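Local coordinates for glycosylation Associate Protein 1 (Streptococcus agalactiae serotype V, PDB 6OYC) that forms part of the Gap123 complex and probably supports the glycosylation and export of surface adhesins through the accessory Sec system, at residues Met38-Tyr43 against Asn499-Gly504; Ala44-Arg49 against Leu506-Ile511; Phe31-Asn36 against Ile252-Ser257; Pro302-Leu307 against Asp435-Ile440. All coordinates share one frame; numbering follows the deposited sequence.

Contact 1 of 4, residues Met38-Tyr43 against Asn499-Gly504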
loop_
_atom_site.group_PDB
_atom_site.type_symbol
_atom_site.label_atom_id
_atom_site.label_comp_id
_atom_site.label_asym_id
_atom_site.label_seq_id
_atom_site.Cartn_x
_atom_site.Cartn_y
_atom_site.Cartn_z
ATOM N N MET A 38 -2.473 5.208 -12.878
ATOM C CA MET A 38 -1.856 4.493 -13.991
ATOM C C MET A 38 -2.792 3.449 -14.577
ATOM O O MET A 38 -2.757 3.202 -15.787
ATOM C CB MET A 38 -0.566 3.822 -13.563
ATOM C CG MET A 38 0.129 3.161 -14.740
ATOM S SD MET A 38 1.902 3.230 -14.520
ATOM C CE MET A 38 1.884 3.436 -12.745
ATOM N N LYS A 39 -3.623 2.827 -13.735
ATOM C CA LYS A 39 -4.593 1.860 -14.225
ATOM C C LYS A 39 -5.562 2.512 -15.201
ATOM O O LYS A 39 -5.825 1.972 -16.278
ATOM C CB LYS A 39 -5.353 1.227 -13.054
ATOM C CG LYS A 39 -4.572 0.176 -12.257
ATOM C CD LYS A 39 -4.876 -1.259 -12.721
ATOM C CE LYS A 39 -4.167 -1.575 -14.031
ATOM N NZ LYS A 39 -3.963 -3.024 -14.304
ATOM N N MET A 40 -6.093 3.687 -14.846
ATOM C CA MET A 40 -7.100 4.311 -15.694
ATOM C C MET A 40 -6.489 4.907 -16.953
ATOM O O MET A 40 -7.150 4.940 -18.000
ATOM C CB MET A 40 -7.875 5.371 -14.920
ATOM C CG MET A 40 -7.049 6.476 -14.352
ATOM S SD MET A 40 -8.062 7.970 -14.274
ATOM C CE MET A 40 -8.857 7.815 -12.696
ATOM N N PHE A 41 -5.239 5.369 -16.889
ATOM C CA PHE A 41 -4.576 5.736 -18.132
ATOM C C PHE A 41 -4.362 4.511 -19.008
ATOM O O PHE A 41 -4.432 4.615 -20.237
ATOM C CB PHE A 41 -3.255 6.455 -17.852
ATOM C CG PHE A 41 -3.428 7.917 -17.590
ATOM C CD1 PHE A 41 -4.122 8.349 -16.478
ATOM C CD2 PHE A 41 -2.948 8.862 -18.484
ATOM C CE1 PHE A 41 -4.313 9.692 -16.244
ATOM C CE2 PHE A 41 -3.139 10.215 -18.257
ATOM C CZ PHE A 41 -3.811 10.634 -17.134
ATOM N N ASP A 42 -4.125 3.348 -18.389
ATOM C CA ASP A 42 -4.013 2.093 -19.129
ATOM C C ASP A 42 -5.342 1.714 -19.773
ATOM O O ASP A 42 -5.405 1.446 -20.979
ATOM C CB ASP A 42 -3.548 0.967 -18.195
ATOM C CG ASP A 42 -2.038 0.944 -18.004
ATOM O OD1 ASP A 42 -1.366 1.864 -18.518
ATOM O OD2 ASP A 42 -1.526 0.006 -17.349
ATOM N N TYR A 43 -6.407 1.652 -18.966
ATOM C CA TYR A 43 -7.757 1.452 -19.483
ATOM C C TYR A 43 -8.064 2.424 -20.610
ATOM O O TYR A 43 -8.814 2.087 -21.537
ATOM C CB TYR A 43 -8.792 1.644 -18.369
ATOM C CG TYR A 43 -8.786 0.591 -17.284
ATOM C CD1 TYR A 43 -8.365 -0.708 -17.547
ATOM C CD2 TYR A 43 -9.213 0.893 -15.997
ATOM C CE1 TYR A 43 -8.367 -1.678 -16.552
ATOM C CE2 TYR A 43 -9.205 -0.059 -14.996
ATOM C CZ TYR A 43 -8.789 -1.343 -15.282
ATOM O OH TYR A 43 -8.794 -2.301 -14.301
ATOM N N ASN A 499 -17.623 3.387 -13.820
ATOM C CA ASN A 499 -17.381 3.502 -15.255
ATOM C C ASN A 499 -16.874 4.874 -15.678
ATOM O O ASN A 499 -16.239 4.981 -16.730
ATOM C CB ASN A 499 -18.648 3.128 -16.017
ATOM C CG ASN A 499 -19.066 1.688 -15.761
ATOM O OD1 ASN A 499 -18.292 0.888 -15.212
ATOM N ND2 ASN A 499 -20.292 1.348 -16.146
ATOM N N ASP A 500 -17.096 5.921 -14.883
ATOM C CA ASP A 500 -16.410 7.175 -15.173
ATOM C C ASP A 500 -14.900 6.984 -15.163
ATOM O O ASP A 500 -14.171 7.795 -15.746
ATOM C CB ASP A 500 -16.810 8.253 -14.161
ATOM C CG ASP A 500 -18.312 8.338 -13.961
ATOM O OD1 ASP A 500 -18.750 8.695 -12.842
ATOM O OD2 ASP A 500 -19.057 8.044 -14.923
ATOM N N TYR A 501 -14.439 5.903 -14.536
ATOM C CA TYR A 501 -13.050 5.528 -14.329
ATOM C C TYR A 501 -12.561 4.477 -15.322
ATOM O O TYR A 501 -11.425 4.556 -15.783
ATOM C CB TYR A 501 -12.904 5.014 -12.888
ATOM C CG TYR A 501 -11.586 4.384 -12.522
ATOM C CD1 TYR A 501 -11.392 3.010 -12.620
ATOM C CD2 TYR A 501 -10.547 5.161 -12.043
ATOM C CE1 TYR A 501 -10.183 2.439 -12.269
ATOM C CE2 TYR A 501 -9.335 4.602 -11.696
ATOM C CZ TYR A 501 -9.163 3.242 -11.797
ATOM O OH TYR A 501 -7.955 2.709 -11.432
ATOM N N THR A 502 -13.386 3.480 -15.662
ATOM C CA THR A 502 -12.988 2.517 -16.688
ATOM C C THR A 502 -13.219 3.038 -18.102
ATOM O O THR A 502 -12.534 2.603 -19.032
ATOM C CB THR A 502 -13.743 1.197 -16.533
ATOM O OG1 THR A 502 -15.082 1.458 -16.098
ATOM C CG2 THR A 502 -13.042 0.301 -15.537
ATOM N N GLY A 503 -14.169 3.945 -18.284
ATOM C CA GLY A 503 -14.609 4.371 -19.587
ATOM C C GLY A 503 -13.762 5.417 -20.257
ATOM O O GLY A 503 -13.988 5.699 -21.436
ATOM N N GLY A 504 -12.799 6.004 -19.546
ATOM C CA GLY A 504 -11.873 6.948 -20.126
ATOM C C GLY A 504 -12.283 8.398 -20.033
ATOM O O GLY A 504 -11.465 9.276 -20.337
#
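Lys39 CB rests beside the phenol oxygen of Tyr501, 3.4 Å from its OH, where helix 33-43 meets the C-terminal end of helix 484-502. This is a helix-helix contact of the GT-B-like fold, in which the end of the chain returns to the N-terminal Rossmann-like half. The rest of Lys39 leads away, and its NZ is hydrogen-bonded to Asp67 O. The hydroxyl of Tyr501 is itself held by Asn36 O, an earlier residue of helix 33-43.

Met40 comes next and makes the central contact. Its side chain crosses that of Tyr501 at about a right angle. Met40 CB lies over the ring face, 4.0 Å from the centroid of the Tyr501 ring, in a CH-pi contact. The bend at chi3 (87°) turns CE back to the ring. The approach is tight, with Met40 CE 3.2 Å from Tyr501 CD2. Met40 SD stands obliquely to the same ring, 5.2 Å from the Tyr501 centroid, a Met-aromatic contact.

Tyr43 closes the segment. Lys39 O sits 3.4 Å above the plane of the Tyr43 ring, offset toward the rim. At the edge of that ring, in its plane, Tyr501 CE1 lies 3.8 Å from Tyr43 CE2. The Tyr43 hydroxyl is bonded to Thr305 OG1. The methyl of Thr502 fits in obliquely, with its CG2 3.9 Å from both Tyr43 CD2 and Tyr43 CE2.

Contact 2 of 4, residues Ala44-Arg49 against Leu506-Ile511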
loop_
_atom_site.group_PDB
_atom_site.type_symbol
_atom_site.label_atom_id
_atom_site.label_comp_id
_atom_site.label_asym_id
_atom_site.label_seq_id
_atom_site.Cartn_x
_atom_site.Cartn_y
_atom_site.Cartn_z
ATOM N N ALA A 44 -7.509 3.638 -20.538
ATOM C CA ALA A 44 -7.764 4.666 -21.530
ATOM C C ALA A 44 -6.835 4.554 -22.722
ATOM O O ALA A 44 -6.948 5.359 -23.650
ATOM C CB ALA A 44 -7.635 6.057 -20.905
ATOM N N GLY A 45 -5.915 3.591 -22.712
ATOM C CA GLY A 45 -5.030 3.402 -23.844
ATOM C C GLY A 45 -3.898 4.397 -23.979
ATOM O O GLY A 45 -3.278 4.455 -25.044
ATOM N N LYS A 46 -3.585 5.168 -22.940
ATOM C CA LYS A 46 -2.474 6.109 -23.019
ATOM C C LYS A 46 -1.133 5.403 -22.850
ATOM O O LYS A 46 -1.014 4.392 -22.154
ATOM C CB LYS A 46 -2.617 7.201 -21.960
ATOM C CG LYS A 46 -3.953 7.935 -22.027
ATOM C CD LYS A 46 -4.324 8.228 -23.473
ATOM C CE LYS A 46 -5.018 9.558 -23.608
ATOM N NZ LYS A 46 -6.465 9.424 -23.863
ATOM N N GLU A 47 -0.123 5.942 -23.514
ATOM C CA GLU A 47 1.246 5.491 -23.322
ATOM C C GLU A 47 1.781 6.098 -22.031
ATOM O O GLU A 47 1.654 7.303 -21.807
ATOM C CB GLU A 47 2.106 5.908 -24.516
ATOM C CG GLU A 47 3.000 4.810 -25.079
ATOM C CD GLU A 47 2.223 3.605 -25.606
ATOM O OE1 GLU A 47 2.447 2.487 -25.090
ATOM O OE2 GLU A 47 1.397 3.767 -26.539
ATOM N N SER A 48 2.348 5.268 -21.163
ATOM C CA SER A 48 2.824 5.803 -19.900
ATOM C C SER A 48 3.968 4.958 -19.368
ATOM O O SER A 48 4.158 3.807 -19.763
ATOM C CB SER A 48 1.699 5.894 -18.871
ATOM O OG SER A 48 1.132 4.635 -18.660
ATOM N N ARG A 49 4.735 5.557 -18.465
ATOM C CA ARG A 49 5.862 4.883 -17.851
ATOM C C ARG A 49 5.994 5.360 -16.413
ATOM O O ARG A 49 5.688 6.512 -16.093
ATOM C CB ARG A 49 7.160 5.141 -18.628
ATOM C CG ARG A 49 8.396 4.585 -17.964
ATOM C CD ARG A 49 9.447 4.212 -18.988
ATOM N NE ARG A 49 10.016 5.391 -19.588
ATOM C CZ ARG A 49 10.075 5.629 -20.890
ATOM N NH1 ARG A 49 9.609 4.748 -21.768
ATOM N NH2 ARG A 49 10.612 6.769 -21.303
ATOM N N LEU A 506 -12.970 10.327 -17.405
ATOM C CA LEU A 506 -12.197 11.033 -16.393
ATOM C C LEU A 506 -10.810 11.399 -16.922
ATOM O O LEU A 506 -10.359 12.546 -16.785
ATOM C CB LEU A 506 -12.106 10.165 -15.135
ATOM C CG LEU A 506 -11.640 10.834 -13.849
ATOM C CD1 LEU A 506 -12.369 12.143 -13.622
ATOM C CD2 LEU A 506 -11.850 9.889 -12.688
ATOM N N VAL A 507 -10.132 10.433 -17.558
ATOM C CA VAL A 507 -8.796 10.678 -18.102
ATOM C C VAL A 507 -8.833 11.818 -19.108
ATOM O O VAL A 507 -7.984 12.717 -19.095
ATOM C CB VAL A 507 -8.231 9.397 -18.741
ATOM C CG1 VAL A 507 -7.027 9.724 -19.604
ATOM C CG2 VAL A 507 -7.864 8.379 -17.671
ATOM N N GLU A 508 -9.822 11.792 -19.999
ATOM C CA GLU A 508 -9.947 12.839 -21.001
ATOM C C GLU A 508 -10.259 14.188 -20.363
ATOM O O GLU A 508 -9.765 15.221 -20.820
ATOM C CB GLU A 508 -11.021 12.453 -22.014
ATOM C CG GLU A 508 -10.812 13.074 -23.374
ATOM C CD GLU A 508 -9.610 12.493 -24.097
ATOM O OE1 GLU A 508 -9.097 11.430 -23.661
ATOM O OE2 GLU A 508 -9.181 13.106 -25.104
ATOM N N ARG A 509 -11.067 14.201 -19.301
ATOM C CA ARG A 509 -11.326 15.450 -18.583
ATOM C C ARG A 509 -10.045 16.009 -17.975
ATOM O O ARG A 509 -9.763 17.208 -18.090
ATOM C CB ARG A 509 -12.386 15.225 -17.501
ATOM C CG ARG A 509 -12.679 16.449 -16.631
ATOM C CD ARG A 509 -13.981 16.271 -15.852
ATOM N NE ARG A 509 -15.111 16.073 -16.756
ATOM C CZ ARG A 509 -15.754 14.920 -16.917
ATOM N NH1 ARG A 509 -15.391 13.846 -16.222
ATOM N NH2 ARG A 509 -16.764 14.841 -17.774
ATOM N N ILE A 510 -9.263 15.150 -17.314
ATOM C CA ILE A 510 -7.968 15.562 -16.775
ATOM C C ILE A 510 -7.097 16.118 -17.888
ATOM O O ILE A 510 -6.532 17.211 -17.772
ATOM C CB ILE A 510 -7.276 14.379 -16.066
ATOM C CG1 ILE A 510 -8.068 13.946 -14.837
ATOM C CG2 ILE A 510 -5.853 14.739 -15.661
ATOM C CD1 ILE A 510 -7.662 12.583 -14.329
ATOM N N ILE A 511 -7.019 15.389 -19.000
ATOM C CA ILE A 511 -6.070 15.714 -20.063
ATOM C C ILE A 511 -6.417 17.040 -20.726
ATOM O O ILE A 511 -5.529 17.846 -21.030
ATOM C CB ILE A 511 -6.027 14.580 -21.097
ATOM C CG1 ILE A 511 -5.222 13.405 -20.557
ATOM C CG2 ILE A 511 -5.405 15.061 -22.393
ATOM C CD1 ILE A 511 -5.315 12.211 -21.445
#
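Ala44 and Val507 bring the two backbones nearest, with the CA atoms of Ala44 and Val507 7.0 Å apart. Segment 44-49 begins where helix 33-43 stops. Gly45 takes positive phi (76°) and ends that helix in a Schellman motif, after which the chain runs out into strand 48-52. Segment 506-511 is helical throughout.

The Ala44 methyl points at the helix. It meets the branch of Val507 broadly, and Ala44 CB is 3.9 Å from Val507 CG1, with CB and CG2 of Val507 hardly farther. The turn belongs to a beta-alpha-beta crossover of the Rossmann-like N-terminal half: strand 2-5, helix 33-43 and strand 48-52 follow in order, and the two strands are parallel neighbours in the sheet. Helix 505-512, from the C-terminal end of the chain, packs against this unit.

Lys46 extends the contact. Its aliphatic chain and that of Ile511 reach toward each other, tip to tip, and Lys46 CE comes within 3.4 Å of Ile511 CD1. The last bend, chi4 -106°, sets NZ near Glu508. Lys46 NZ and Glu508 OE1 are 3.3 Å apart, a salt bridge whose hydrogen bond is weak. These two side chains cross at about a right angle, and Glu508 is exposed to solvent. Phe2 of strand 2-5 touches both Lys46 and Ile511, and Phe41 also packs against Lys46.

Contact 3 of 4, residues Phe31-Asn36 against Ile252-Ser257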
loop_
_atom_site.group_PDB
_atom_site.type_symbol
_atom_site.label_atom_id
_atom_site.label_comp_id
_atom_site.label_asym_id
_atom_site.label_seq_id
_atom_site.Cartn_x
_atom_site.Cartn_y
_atom_site.Cartn_z
ATOM N N PHE A 31 -1.863 0.468 -1.919
ATOM C CA PHE A 31 -2.638 1.096 -2.987
ATOM C C PHE A 31 -2.719 2.612 -2.793
ATOM O O PHE A 31 -3.027 3.088 -1.699
ATOM C CB PHE A 31 -4.044 0.483 -3.012
ATOM C CG PHE A 31 -4.948 1.089 -4.037
ATOM C CD1 PHE A 31 -4.932 0.630 -5.350
ATOM C CD2 PHE A 31 -5.775 2.154 -3.708
ATOM C CE1 PHE A 31 -5.744 1.207 -6.313
ATOM C CE2 PHE A 31 -6.595 2.736 -4.666
ATOM C CZ PHE A 31 -6.581 2.257 -5.972
ATOM N N ASP A 32 -2.425 3.378 -3.844
ATOM C CA ASP A 32 -2.472 4.830 -3.690
ATOM C C ASP A 32 -2.853 5.471 -5.018
ATOM O O ASP A 32 -3.209 4.783 -5.979
ATOM C CB ASP A 32 -1.146 5.368 -3.142
ATOM C CG ASP A 32 -0.013 5.337 -4.166
ATOM O OD1 ASP A 32 -0.214 4.889 -5.313
ATOM O OD2 ASP A 32 1.107 5.765 -3.811
ATOM N N ASP A 33 -2.727 6.805 -5.072
ATOM C CA ASP A 33 -3.174 7.563 -6.236
ATOM C C ASP A 33 -2.406 7.188 -7.500
ATOM O O ASP A 33 -2.986 7.172 -8.595
ATOM C CB ASP A 33 -3.080 9.070 -5.947
ATOM C CG ASP A 33 -1.689 9.506 -5.454
ATOM O OD1 ASP A 33 -1.037 8.723 -4.716
ATOM O OD2 ASP A 33 -1.253 10.640 -5.804
ATOM N N THR A 34 -1.118 6.869 -7.387
ATOM C CA THR A 34 -0.374 6.508 -8.588
ATOM C C THR A 34 -0.903 5.218 -9.195
ATOM O O THR A 34 -1.065 5.123 -10.419
ATOM C CB THR A 34 1.111 6.372 -8.274
ATOM O OG1 THR A 34 1.589 7.587 -7.692
ATOM C CG2 THR A 34 1.908 6.057 -9.555
ATOM N N ILE A 35 -1.163 4.206 -8.360
ATOM C CA ILE A 35 -1.730 2.955 -8.866
ATOM C C ILE A 35 -3.057 3.232 -9.553
ATOM O O ILE A 35 -3.307 2.798 -10.685
ATOM C CB ILE A 35 -1.913 1.936 -7.724
ATOM C CG1 ILE A 35 -0.596 1.672 -6.974
ATOM C CG2 ILE A 35 -2.618 0.672 -8.257
ATOM C CD1 ILE A 35 0.369 0.833 -7.725
ATOM N N ASN A 36 -3.930 3.954 -8.862
ATOM C CA ASN A 36 -5.247 4.238 -9.402
ATOM C C ASN A 36 -5.144 4.969 -10.737
ATOM O O ASN A 36 -5.838 4.618 -11.701
ATOM C CB ASN A 36 -6.032 5.047 -8.375
ATOM C CG ASN A 36 -7.259 5.668 -8.959
ATOM O OD1 ASN A 36 -7.196 6.746 -9.562
ATOM N ND2 ASN A 36 -8.388 4.981 -8.817
ATOM N N ILE A 252 1.188 17.591 -14.077
ATOM C CA ILE A 252 0.009 17.368 -13.243
ATOM C C ILE A 252 0.472 16.970 -11.841
ATOM O O ILE A 252 1.270 16.034 -11.683
ATOM C CB ILE A 252 -0.922 16.288 -13.831
ATOM C CG1 ILE A 252 -1.502 16.739 -15.174
ATOM C CG2 ILE A 252 -2.059 15.962 -12.865
ATOM C CD1 ILE A 252 -2.009 15.586 -16.004
ATOM N N LEU A 253 -0.022 17.677 -10.832
ATOM C CA LEU A 253 0.268 17.354 -9.442
ATOM C C LEU A 253 -0.871 16.522 -8.867
ATOM O O LEU A 253 -2.040 16.899 -9.002
ATOM C CB LEU A 253 0.442 18.627 -8.619
ATOM C CG LEU A 253 1.773 19.355 -8.712
ATOM C CD1 LEU A 253 1.727 20.639 -7.866
ATOM C CD2 LEU A 253 2.884 18.426 -8.228
ATOM N N SER A 254 -0.541 15.414 -8.204
ATOM C CA SER A 254 -1.552 14.542 -7.606
ATOM C C SER A 254 -1.476 14.636 -6.086
ATOM O O SER A 254 -0.441 14.327 -5.487
ATOM C CB SER A 254 -1.385 13.089 -8.059
ATOM O OG SER A 254 -2.384 12.263 -7.456
ATOM N N VAL A 255 -2.574 15.052 -5.471
ATOM C CA VAL A 255 -2.676 15.230 -4.030
ATOM C C VAL A 255 -3.508 14.070 -3.471
ATOM O O VAL A 255 -4.641 13.837 -3.912
ATOM C CB VAL A 255 -3.304 16.594 -3.691
ATOM C CG1 VAL A 255 -3.714 16.668 -2.208
ATOM C CG2 VAL A 255 -2.366 17.721 -4.054
ATOM N N PHE A 256 -2.951 13.348 -2.500
ATOM C CA PHE A 256 -3.573 12.146 -1.949
ATOM C C PHE A 256 -3.650 12.287 -0.436
ATOM O O PHE A 256 -2.616 12.367 0.240
ATOM C CB PHE A 256 -2.777 10.902 -2.341
ATOM C CG PHE A 256 -3.489 9.613 -2.042
ATOM C CD1 PHE A 256 -4.768 9.380 -2.540
ATOM C CD2 PHE A 256 -2.880 8.627 -1.268
ATOM C CE1 PHE A 256 -5.426 8.182 -2.281
ATOM C CE2 PHE A 256 -3.539 7.420 -0.991
ATOM C CZ PHE A 256 -4.811 7.198 -1.499
ATOM N N SER A 257 -4.871 12.308 0.094
ATOM C CA SER A 257 -5.078 12.686 1.491
ATOM C C SER A 257 -4.327 11.780 2.478
ATOM O O SER A 257 -3.917 12.249 3.545
ATOM C CB SER A 257 -6.572 12.687 1.804
ATOM O OG SER A 257 -7.126 11.391 1.614
#
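Phe256 spreads its ring over the first turn of helix 33-43. Asp33 N lies over the ring centre, 3.9 Å above the plane of the Phe256 ring. The Asp33 carboxylate is almost parallel to the ring, the planes 2° apart, and Asp33 OD1 is 3.7 Å from Phe256 CG. Farther along the ring, Asp32 CB touches Phe256 CE2 at 3.8 Å.

The polar part of the contact is a short bond. Ser254 OG donates to Asp33 OD2 at 2.6 Å and meets the anti lone pair of that oxygen. With CG between the backbone N and the carbonyl carbon (chi1 53°), the Asp33 carboxylate turns to the strand. Its other oxygen, OD1, forms a salt bridge with Arg259, which probably favours the charged form. Gln37 NE2 also hydrogen-bonds to Ser254 OG, so this buried hydroxyl has two partners.

Asp32 is the N-cap. Its OD1 takes Ile35 N at 3.3 Å in a nearly straight bond of 167°, and Thr34 N more weakly. A glycerol lies near the Asp32 side chain. It probably comes from the crystallisation liquor, though it may mark a pocket.

The contact sets the N-terminal end of helix 33-43 against the C-terminal end of strand 250-255. That strand runs between parallel strands 229-233 and 277-280 in the N-terminal sheet, and Asp33 also touches Ser233 at the end of strand 229-233.

Contact 4 of 4, residues Pro302-Leu307 against Asp435-Ile440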
loop_
_atom_site.group_PDB
_atom_site.type_symbol
_atom_site.label_atom_id
_atom_site.label_comp_id
_atom_site.label_asym_id
_atom_site.label_seq_id
_atom_site.Cartn_x
_atom_site.Cartn_y
_atom_site.Cartn_z
ATOM N N PRO A 302 -10.586 7.302 -5.629
ATOM C CA PRO A 302 -9.513 6.291 -5.747
ATOM C C PRO A 302 -10.006 4.847 -5.833
ATOM O O PRO A 302 -9.696 4.024 -4.975
ATOM C CB PRO A 302 -8.701 6.535 -4.468
ATOM C CG PRO A 302 -9.704 7.063 -3.471
ATOM C CD PRO A 302 -10.694 7.870 -4.269
ATOM N N PHE A 303 -10.724 4.519 -6.911
ATOM C CA PHE A 303 -11.177 3.150 -7.152
ATOM C C PHE A 303 -10.014 2.174 -7.297
ATOM O O PHE A 303 -8.992 2.484 -7.921
ATOM C CB PHE A 303 -12.022 3.077 -8.423
ATOM C CG PHE A 303 -13.289 3.853 -8.354
ATOM C CD1 PHE A 303 -14.363 3.388 -7.601
ATOM C CD2 PHE A 303 -13.427 5.046 -9.065
ATOM C CE1 PHE A 303 -15.551 4.113 -7.541
ATOM C CE2 PHE A 303 -14.604 5.769 -9.021
ATOM C CZ PHE A 303 -15.673 5.302 -8.257
ATOM N N ASP A 304 -10.195 0.971 -6.751
ATOM C CA ASP A 304 -9.271 -0.153 -6.915
ATOM C C ASP A 304 -10.031 -1.270 -7.619
ATOM O O ASP A 304 -10.794 -2.004 -6.986
ATOM C CB ASP A 304 -8.719 -0.638 -5.575
ATOM C CG ASP A 304 -7.786 -1.853 -5.720
ATOM O OD1 ASP A 304 -7.473 -2.266 -6.867
ATOM O OD2 ASP A 304 -7.362 -2.394 -4.680
ATOM N N THR A 305 -9.796 -1.426 -8.920
ATOM C CA THR A 305 -10.624 -2.329 -9.709
ATOM C C THR A 305 -10.212 -3.793 -9.605
ATOM O O THR A 305 -10.822 -4.629 -10.272
ATOM C CB THR A 305 -10.611 -1.895 -11.169
ATOM O OG1 THR A 305 -9.261 -1.647 -11.568
ATOM C CG2 THR A 305 -11.446 -0.595 -11.353
ATOM N N ARG A 306 -9.209 -4.137 -8.796
ATOM C CA ARG A 306 -8.990 -5.544 -8.480
ATOM C C ARG A 306 -10.156 -6.160 -7.706
ATOM O O ARG A 306 -10.225 -7.388 -7.596
ATOM C CB ARG A 306 -7.701 -5.725 -7.666
ATOM C CG ARG A 306 -6.413 -5.232 -8.341
ATOM C CD ARG A 306 -5.222 -5.239 -7.372
ATOM N NE ARG A 306 -5.398 -4.308 -6.258
ATOM C CZ ARG A 306 -4.647 -4.303 -5.158
ATOM N NH1 ARG A 306 -3.662 -5.180 -5.033
ATOM N NH2 ARG A 306 -4.893 -3.437 -4.179
ATOM N N LEU A 307 -11.037 -5.349 -7.122
ATOM C CA LEU A 307 -12.164 -5.889 -6.363
ATOM C C LEU A 307 -13.200 -6.500 -7.308
ATOM O O LEU A 307 -13.515 -5.932 -8.358
ATOM C CB LEU A 307 -12.825 -4.786 -5.525
ATOM C CG LEU A 307 -12.268 -4.385 -4.155
ATOM C CD1 LEU A 307 -12.405 -5.518 -3.119
ATOM C CD2 LEU A 307 -10.815 -3.903 -4.270
ATOM N N ASP A 435 -11.396 2.555 8.417
ATOM C CA ASP A 435 -10.246 2.178 7.607
ATOM C C ASP A 435 -10.416 2.643 6.155
ATOM O O ASP A 435 -11.448 2.398 5.514
ATOM C CB ASP A 435 -10.045 0.660 7.679
ATOM C CG ASP A 435 -8.871 0.186 6.831
ATOM O OD1 ASP A 435 -7.727 0.463 7.215
ATOM O OD2 ASP A 435 -9.090 -0.446 5.774
ATOM N N LEU A 436 -9.392 3.329 5.645
ATOM C CA LEU A 436 -9.474 3.925 4.315
ATOM C C LEU A 436 -9.558 2.860 3.232
ATOM O O LEU A 436 -10.418 2.934 2.342
ATOM C CB LEU A 436 -8.267 4.835 4.066
ATOM C CG LEU A 436 -8.171 5.347 2.621
ATOM C CD1 LEU A 436 -9.359 6.258 2.350
ATOM C CD2 LEU A 436 -6.843 6.070 2.318
ATOM N N TYR A 437 -8.659 1.867 3.274
ATOM C CA TYR A 437 -8.649 0.885 2.204
ATOM C C TYR A 437 -9.973 0.125 2.156
ATOM O O TYR A 437 -10.483 -0.178 1.074
ATOM C CB TYR A 437 -7.478 -0.091 2.341
ATOM C CG TYR A 437 -7.502 -1.011 1.137
ATOM C CD1 TYR A 437 -7.170 -0.530 -0.125
ATOM C CD2 TYR A 437 -7.948 -2.322 1.232
ATOM C CE1 TYR A 437 -7.230 -1.347 -1.258
ATOM C CE2 TYR A 437 -8.010 -3.154 0.090
ATOM C CZ TYR A 437 -7.653 -2.656 -1.145
ATOM O OH TYR A 437 -7.716 -3.444 -2.280
ATOM N N THR A 438 -10.552 -0.172 3.323
ATOM C CA THR A 438 -11.857 -0.829 3.377
ATOM C C THR A 438 -12.930 0.014 2.696
ATOM O O THR A 438 -13.785 -0.522 1.981
ATOM C CB THR A 438 -12.233 -1.116 4.834
ATOM O OG1 THR A 438 -11.235 -1.958 5.420
ATOM C CG2 THR A 438 -13.585 -1.816 4.933
ATOM N N GLN A 439 -12.905 1.334 2.908
ATOM C CA GLN A 439 -13.847 2.211 2.213
ATOM C C GLN A 439 -13.655 2.135 0.701
ATOM O O GLN A 439 -14.631 2.033 -0.054
ATOM C CB GLN A 439 -13.686 3.650 2.693
ATOM C CG GLN A 439 -14.037 3.866 4.138
ATOM C CD GLN A 439 -13.853 5.307 4.543
ATOM O OE1 GLN A 439 -12.720 5.812 4.634
ATOM N NE2 GLN A 439 -14.961 5.992 4.764
ATOM N N ILE A 440 -12.396 2.202 0.241
ATOM C CA ILE A 440 -12.107 2.093 -1.191
ATOM C C ILE A 440 -12.608 0.769 -1.737
ATOM O O ILE A 440 -13.197 0.711 -2.823
ATOM C CB ILE A 440 -10.599 2.257 -1.451
ATOM C CG1 ILE A 440 -10.172 3.716 -1.253
ATOM C CG2 ILE A 440 -10.237 1.763 -2.848
ATOM C CD1 ILE A 440 -8.701 3.848 -0.906
#
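Tyr437 and Asp304 meet obliquely, with the phenol ring and the carboxylate turned 55° apart. Asp304 OD2 lies in the plane of the Tyr437 ring, at its edge. Tyr437 OH donates to Asp304 OD2 at 2.6 Å, nearly in line with the C-O bond. Asp304 has CG anti to its backbone N (chi1 178°), which carries the carboxylate toward helix 436-445.

Arg306 grips the same carboxylate side-on. Its NE reaches the syn lone pair of Asp304 OD1 at 3.0 Å, in an almost straight bond of 168°. Arg306 NH2 meets Asp304 OD2 at 2.7 Å and completes the salt bridge. The guanidinium stands steeply to the Tyr437 ring. Arg306 N adds a bond to OD1 from above the carboxylate plane. Each oxygen therefore has two donors, which would favour a charged Asp304. Glu414 is a second salt-bridge partner of Arg306 NH2.

Beside this polar group, Ile440 packs against Pro302. Their side chains cross at about a right angle, with Pro302 CG 4.0 Å from Ile440 CG1. The Ile440 CG2 methyl presses on the carbonyl oxygen Pro302 O at 3.2 Å and lies 3.9 Å from Asp304 CB.

The bond from Arg306 N to Asp304 OD1 makes an Asx turn, within a type I beta turn from Asp304 to Leu307. This turn lies in the linker between the two parallel sheets, consistent with the interdomain hinge region of a GT-B fold.

In the fold
Contacts 3 and 4 are buried near the middle of the chain, contact 1 is partly buried, and contact 2 lies at the surface. Contacts 1 and 3 both use helix 33-43, one at each end, and a hydrogen bond joins them. Contact 2 continues contact 1: strand 48-52 follows helix 33-43, and helix 505-512 follows helix 484-502. Contact 4 touches contact 3 through Asn36 and Phe303, and another hydrogen bond joins it to contact 1. Buried carboxylates with several partners mark contacts 3 and 4. Contact 1 rests on aromatic rings and methionine, while contact 2 combines methyl packing with one exposed salt bridge.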